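General secretion pathway protein L (Vibrio parahaemolyticus, PDB 2W7V) probably serves as an inner-membrane component of the type II secretion system, its periplasmic domain forming a dimer. Local coordinates at residues Gly39-Phe53 and Asn76-Gln87. Numbering follows the deposited sequence.
Sequences GEVRIHARSSDFQPF and NVVMGSFVLKRQ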
loop_
_atom_site.group_PDB
_atom_site.type_symbol
_atom_site.label_atom_id
_atom_site.label_comp_id
_atom_site.label_asym_id
_atom_site.label_seq_id
_atom_site.Cartn_x
_atom_site.Cartn_y
_atom_site.Cartn_z
ATOM N N GLY A 39 -3.596 -8.771 -7.800
ATOM C CA GLY A 39 -2.595 -7.809 -8.370
ATOM C C GLY A 39 -3.100 -6.407 -8.665
ATOM O O GLY A 39 -2.726 -5.796 -9.650
ATOM N N GLU A 40 -3.946 -5.898 -7.775
ATOM C CA GLU A 40 -4.503 -4.575 -7.899
ATOM C C GLU A 40 -4.089 -3.749 -6.739
ATOM O O GLU A 40 -3.857 -4.257 -5.653
ATOM C CB GLU A 40 -6.017 -4.594 -7.840
ATOM C CG GLU A 40 -6.696 -5.425 -8.837
ATOM C CD GLU A 40 -8.207 -5.381 -8.660
ATOM O OE1 GLU A 40 -8.687 -4.804 -7.652
ATOM O OE2 GLU A 40 -8.892 -5.934 -9.511
ATOM N N VAL A 41 -4.091 -2.455 -6.971
ATOM C CA VAL A 41 -4.043 -1.464 -5.957
ATOM C C VAL A 41 -5.299 -0.566 -6.051
ATOM O O VAL A 41 -5.641 -0.062 -7.104
ATOM C CB VAL A 41 -2.752 -0.629 -6.123
ATOM C CG1 VAL A 41 -2.622 0.434 -5.017
ATOM C CG2 VAL A 41 -1.489 -1.570 -6.099
ATOM N N ARG A 42 -5.982 -0.378 -4.929
ATOM C CA ARG A 42 -7.069 0.577 -4.853
ATOM C C ARG A 42 -6.717 1.738 -3.915
ATOM O O ARG A 42 -6.280 1.547 -2.791
ATOM C CB ARG A 42 -8.323 -0.147 -4.420
ATOM C CG ARG A 42 -8.540 -1.443 -5.215
ATOM C CD ARG A 42 -9.796 -2.176 -4.756
ATOM N NE ARG A 42 -9.558 -2.956 -3.537
ATOM C CZ ARG A 42 -8.910 -4.112 -3.505
ATOM N NH1 ARG A 42 -8.397 -4.643 -4.610
ATOM N NH2 ARG A 42 -8.764 -4.736 -2.353
ATOM N N ILE A 43 -6.921 2.944 -4.410
ATOM C CA ILE A 43 -6.537 4.170 -3.767
ATOM C C ILE A 43 -7.735 5.066 -3.526
ATOM O O ILE A 43 -8.443 5.355 -4.448
ATOM C CB ILE A 43 -5.584 4.954 -4.712
ATOM C CG1 ILE A 43 -4.278 4.147 -4.977
ATOM C CG2 ILE A 43 -5.223 6.290 -4.095
ATOM C CD1 ILE A 43 -3.482 4.613 -6.208
ATOM N N HIS A 44 -7.957 5.526 -2.306
ATOM C CA HIS A 44 -8.904 6.587 -2.092
ATOM C C HIS A 44 -8.130 7.868 -1.845
ATOM O O HIS A 44 -7.085 7.836 -1.239
ATOM C CB HIS A 44 -9.864 6.312 -0.934
ATOM C CG HIS A 44 -10.648 5.045 -1.080
ATOM N ND1 HIS A 44 -11.375 4.495 -0.037
ATOM C CD2 HIS A 44 -10.789 4.193 -2.123
ATOM C CE1 HIS A 44 -11.936 3.368 -0.448
ATOM N NE2 HIS A 44 -11.601 3.169 -1.713
ATOM N N ALA A 45 -8.637 8.985 -2.373
ATOM C CA ALA A 45 -8.047 10.314 -2.198
ATOM C C ALA A 45 -9.132 11.393 -2.130
ATOM O O ALA A 45 -10.305 11.161 -2.418
ATOM C CB ALA A 45 -7.034 10.606 -3.341
ATOM N N ARG A 46 -8.732 12.582 -1.717
ATOM C CA ARG A 46 -9.624 13.741 -1.676
ATOM C C ARG A 46 -8.899 15.023 -2.043
ATOM O O ARG A 46 -7.693 15.152 -1.905
ATOM C CB ARG A 46 -10.233 13.896 -0.293
ATOM C CG ARG A 46 -9.198 14.033 0.777
ATOM C CD ARG A 46 -9.831 14.171 2.094
ATOM N NE ARG A 46 -8.846 14.184 3.162
ATOM C CZ ARG A 46 -9.091 14.610 4.398
ATOM N NH1 ARG A 46 -10.278 15.125 4.720
ATOM N NH2 ARG A 46 -8.131 14.566 5.316
ATOM N N SER A 47 -9.682 15.981 -2.508
ATOM C CA SER A 47 -9.181 17.254 -2.950
ATOM C C SER A 47 -10.244 18.296 -2.668
ATOM O O SER A 47 -11.316 17.960 -2.187
ATOM C CB SER A 47 -8.918 17.162 -4.447
ATOM O OG SER A 47 -8.387 18.355 -4.975
ATOM N N SER A 48 -9.909 19.555 -2.952
ATOM C CA SER A 48 -10.856 20.673 -2.968
ATOM C C SER A 48 -11.574 20.811 -4.321
ATOM O O SER A 48 -12.523 21.569 -4.449
ATOM C CB SER A 48 -10.122 21.981 -2.651
ATOM O OG SER A 48 -9.169 22.299 -3.664
ATOM N N ASP A 49 -11.118 20.057 -5.313
ATOM C CA ASP A 49 -11.645 20.157 -6.668
ATOM C C ASP A 49 -11.449 18.873 -7.464
ATOM O O ASP A 49 -10.753 17.985 -7.025
ATOM C CB ASP A 49 -10.934 21.312 -7.373
ATOM C CG ASP A 49 -11.563 21.658 -8.699
ATOM O OD1 ASP A 49 -12.830 21.690 -8.809
ATOM O OD2 ASP A 49 -10.774 21.871 -9.641
ATOM N N PHE A 50 -12.035 18.794 -8.651
ATOM C CA PHE A 50 -11.900 17.614 -9.532
ATOM C C PHE A 50 -10.554 17.523 -10.286
ATOM O O PHE A 50 -10.101 16.430 -10.663
ATOM C CB PHE A 50 -13.053 17.600 -10.538
ATOM C CG PHE A 50 -12.915 18.604 -11.668
ATOM C CD1 PHE A 50 -12.260 18.258 -12.863
ATOM C CD2 PHE A 50 -13.445 19.869 -11.557
ATOM C CE1 PHE A 50 -12.128 19.143 -13.861
ATOM C CE2 PHE A 50 -13.320 20.779 -12.595
ATOM C CZ PHE A 50 -12.666 20.425 -13.729
ATOM N N GLN A 51 -9.914 18.667 -10.489
ATOM C CA GLN A 51 -8.816 18.779 -11.409
ATOM C C GLN A 51 -7.580 17.941 -11.015
ATOM O O GLN A 51 -6.931 17.400 -11.895
ATOM C CB GLN A 51 -8.456 20.246 -11.531
ATOM C CG GLN A 51 -7.909 20.664 -12.824
ATOM C CD GLN A 51 -8.326 22.101 -13.159
ATOM O OE1 GLN A 51 -9.509 22.468 -13.047
ATOM N NE2 GLN A 51 -7.355 22.919 -13.570
ATOM N N PRO A 52 -7.217 17.882 -9.704
ATOM C CA PRO A 52 -6.237 16.942 -9.208
ATOM C C PRO A 52 -6.479 15.465 -9.491
ATOM O O PRO A 52 -5.514 14.740 -9.705
ATOM C CB PRO A 52 -6.214 17.246 -7.707
ATOM C CG PRO A 52 -6.461 18.727 -7.663
ATOM C CD PRO A 52 -7.626 18.803 -8.623
ATOM N N PHE A 53 -7.740 15.035 -9.526
ATOM C CA PHE A 53 -8.081 13.704 -9.994
ATOM C C PHE A 53 -7.762 13.461 -11.482
ATOM O O PHE A 53 -7.301 12.378 -11.857
ATOM C CB PHE A 53 -9.553 13.419 -9.692
ATOM C CG PHE A 53 -9.829 13.228 -8.216
ATOM C CD1 PHE A 53 -9.663 11.998 -7.625
ATOM C CD2 PHE A 53 -10.213 14.300 -7.407
ATOM C CE1 PHE A 53 -9.905 11.828 -6.252
ATOM C CE2 PHE A 53 -10.434 14.118 -6.037
ATOM C CZ PHE A 53 -10.286 12.896 -5.472
ATOM N N ASN A 76 -16.452 20.860 2.094
ATOM C CA ASN A 76 -16.410 21.126 0.648
ATOM C C ASN A 76 -15.283 20.318 -0.028
ATOM O O ASN A 76 -14.399 20.872 -0.677
ATOM C CB ASN A 76 -16.224 22.640 0.411
ATOM C CG ASN A 76 -17.132 23.199 -0.681
ATOM O OD1 ASN A 76 -17.791 22.469 -1.421
ATOM N ND2 ASN A 76 -17.176 24.521 -0.768
ATOM N N VAL A 77 -15.334 18.998 0.149
ATOM C CA VAL A 77 -14.280 18.079 -0.268
ATOM C C VAL A 77 -14.795 17.202 -1.396
ATOM O O VAL A 77 -15.953 16.734 -1.359
ATOM C CB VAL A 77 -13.844 17.159 0.898
ATOM C CG1 VAL A 77 -12.505 16.505 0.630
ATOM C CG2 VAL A 77 -13.749 17.943 2.212
ATOM N N VAL A 78 -13.948 16.987 -2.399
ATOM C CA VAL A 78 -14.236 16.050 -3.491
ATOM C C VAL A 78 -13.553 14.705 -3.167
ATOM O O VAL A 78 -12.375 14.672 -2.799
ATOM C CB VAL A 78 -13.742 16.597 -4.850
ATOM C CG1 VAL A 78 -14.141 15.667 -5.957
ATOM C CG2 VAL A 78 -14.290 18.067 -5.091
HETATM N N MSE A 79 -14.306 13.615 -3.237
HETATM C CA MSE A 79 -13.803 12.332 -2.819
HETATM C C MSE A 79 -13.908 11.362 -3.970
HETATM O O MSE A 79 -14.933 11.280 -4.623
HETATM C CB MSE A 79 -14.617 11.822 -1.640
HETATM C CG MSE A 79 -14.584 12.719 -0.430
HETATM SE SE MSE A 79 -15.676 11.979 1.062
HETATM C CE MSE A 79 -14.511 10.426 1.441
ATOM N N GLY A 80 -12.834 10.627 -4.230
ATOM C CA GLY A 80 -12.878 9.585 -5.243
ATOM C C GLY A 80 -11.855 8.522 -5.038
ATOM O O GLY A 80 -11.191 8.464 -4.016
ATOM N N SER A 81 -11.697 7.699 -6.065
ATOM C CA SER A 81 -10.868 6.533 -5.975
ATOM C C SER A 81 -10.334 6.142 -7.320
ATOM O O SER A 81 -10.784 6.643 -8.351
ATOM C CB SER A 81 -11.672 5.371 -5.397
ATOM O OG SER A 81 -12.749 5.101 -6.254
ATOM N N PHE A 82 -9.357 5.231 -7.262
ATOM C CA PHE A 82 -8.707 4.672 -8.424
ATOM C C PHE A 82 -8.458 3.209 -8.147
ATOM O O PHE A 82 -8.127 2.842 -7.030
ATOM C CB PHE A 82 -7.340 5.319 -8.612
ATOM C CG PHE A 82 -7.391 6.739 -8.984
ATOM C CD1 PHE A 82 -7.808 7.109 -10.227
ATOM C CD2 PHE A 82 -6.986 7.718 -8.086
ATOM C CE1 PHE A 82 -7.871 8.425 -10.573
ATOM C CE2 PHE A 82 -7.041 9.075 -8.448
ATOM C CZ PHE A 82 -7.481 9.412 -9.679
ATOM N N VAL A 83 -8.606 2.394 -9.178
ATOM C CA VAL A 83 -8.167 1.015 -9.190
ATOM C C VAL A 83 -7.053 0.900 -10.225
ATOM O O VAL A 83 -7.214 1.318 -11.344
ATOM C CB VAL A 83 -9.322 0.069 -9.553
ATOM C CG1 VAL A 83 -8.832 -1.353 -9.586
ATOM C CG2 VAL A 83 -10.444 0.210 -8.509
ATOM N N LEU A 84 -5.904 0.388 -9.802
ATOM C CA LEU A 84 -4.769 0.150 -10.683
ATOM C C LEU A 84 -4.574 -1.347 -10.873
ATOM O O LEU A 84 -4.620 -2.106 -9.906
ATOM C CB LEU A 84 -3.477 0.691 -10.048
ATOM C CG LEU A 84 -3.468 2.109 -9.507
ATOM C CD1 LEU A 84 -2.052 2.489 -8.998
ATOM C CD2 LEU A 84 -3.968 3.068 -10.553
ATOM N N LYS A 85 -4.304 -1.733 -12.101
ATOM C CA LYS A 85 -3.842 -3.056 -12.478
ATOM C C LYS A 85 -2.618 -2.882 -13.373
ATOM O O LYS A 85 -2.335 -1.783 -13.865
ATOM C CB LYS A 85 -4.941 -3.796 -13.240
ATOM C CG LYS A 85 -6.264 -3.900 -12.476
ATOM C CD LYS A 85 -7.458 -4.214 -13.412
ATOM C CE LYS A 85 -8.791 -3.983 -12.680
ATOM N NZ LYS A 85 -9.976 -4.471 -13.423
ATOM N N ARG A 86 -1.894 -3.967 -13.597
ATOM C CA ARG A 86 -0.654 -3.912 -14.394
ATOM C C ARG A 86 -0.883 -3.438 -15.867
ATOM O O ARG A 86 -1.846 -3.858 -16.475
ATOM C CB ARG A 86 0.030 -5.297 -14.413
ATOM C CG ARG A 86 0.535 -5.763 -13.047
ATOM C CD ARG A 86 1.874 -6.505 -13.135
ATOM N NE ARG A 86 1.702 -7.884 -13.558
ATOM C CZ ARG A 86 2.609 -8.615 -14.212
ATOM N NH1 ARG A 86 3.797 -8.112 -14.562
ATOM N NH2 ARG A 86 2.320 -9.872 -14.525
ATOM N N GLN A 87 -0.001 -2.536 -16.350
ATOM C CA GLN A 87 0.167 -2.045 -17.768
ATOM C C GLN A 87 -0.117 -0.534 -18.011
ATOM O O GLN A 87 0.330 0.077 -19.028
ATOM C CB GLN A 87 -0.602 -2.886 -18.788
ATOM C CG GLN A 87 -0.019 -4.251 -19.068
ATOM C CD GLN A 87 -0.909 -5.019 -20.020
ATOM O OE1 GLN A 87 -2.103 -5.185 -19.754
ATOM N NE2 GLN A 87 -0.353 -5.458 -21.155
#
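Phe53 and Phe82 meet on the buried face of two paired strands. CZ of Phe82 sits at the edge of the Phe53 ring, 4.0 Å from its CD1. The same CZ lies 3.7 Å from Phe53 O, so ring and backbone of the helix both touch it. The far end of the Phe53 ring nears the Gly80 backbone, CZ 3.6 Å from Gly80 N. Beside it, Val78 and Phe53 pass each other, pointing opposite ways. CG1 of Val78 is anti to the backbone N (chi1 -176°) and reaches Phe53 CE2, while CG2 turns to the Asp49 backbone at the turn before the helix. Further along, Ile43 CD1 meets Leu84 CD1 at 3.8 Å. Leu71 and Val66 of strand 64-73 extend this apolar layer.

Strands 40-47 and 78-86 are the central pair of a four-stranded antiparallel sheet, flanked by strands 28-35 and 64-73. Helix 51-61 packs on the Phe82 face. The αββαββ order is consistent with a circularly permuted ferredoxin-like fold. Eight backbone hydrogen bonds join the pair, from Val41 and Leu84 to Ser47 and Val78. The bond from Leu84 N to Val41 O is short, 2.7 Å, and nearly straight at 174°.

The other face is mixed, largely polar and more open. His44 CD2 touches Ser81 CB at 3.6 Å, and Arg42 lies alongside Val83. In one of two conformers Arg42 turns (chi3 -81°) to bring NH1 3.1 Å from Glu40 OE1, a salt bridge but a doubtful one. Glu40 and Lys85 run side by side, but their charged ends stay beyond salt-bridge range; Lys85 NZ pairs with Glu67 instead. Arg46 crosses Val77 CG1 with its CB and CD, then leads away to a salt bridge with Glu28. It also packs on Ser5 of the second subunit.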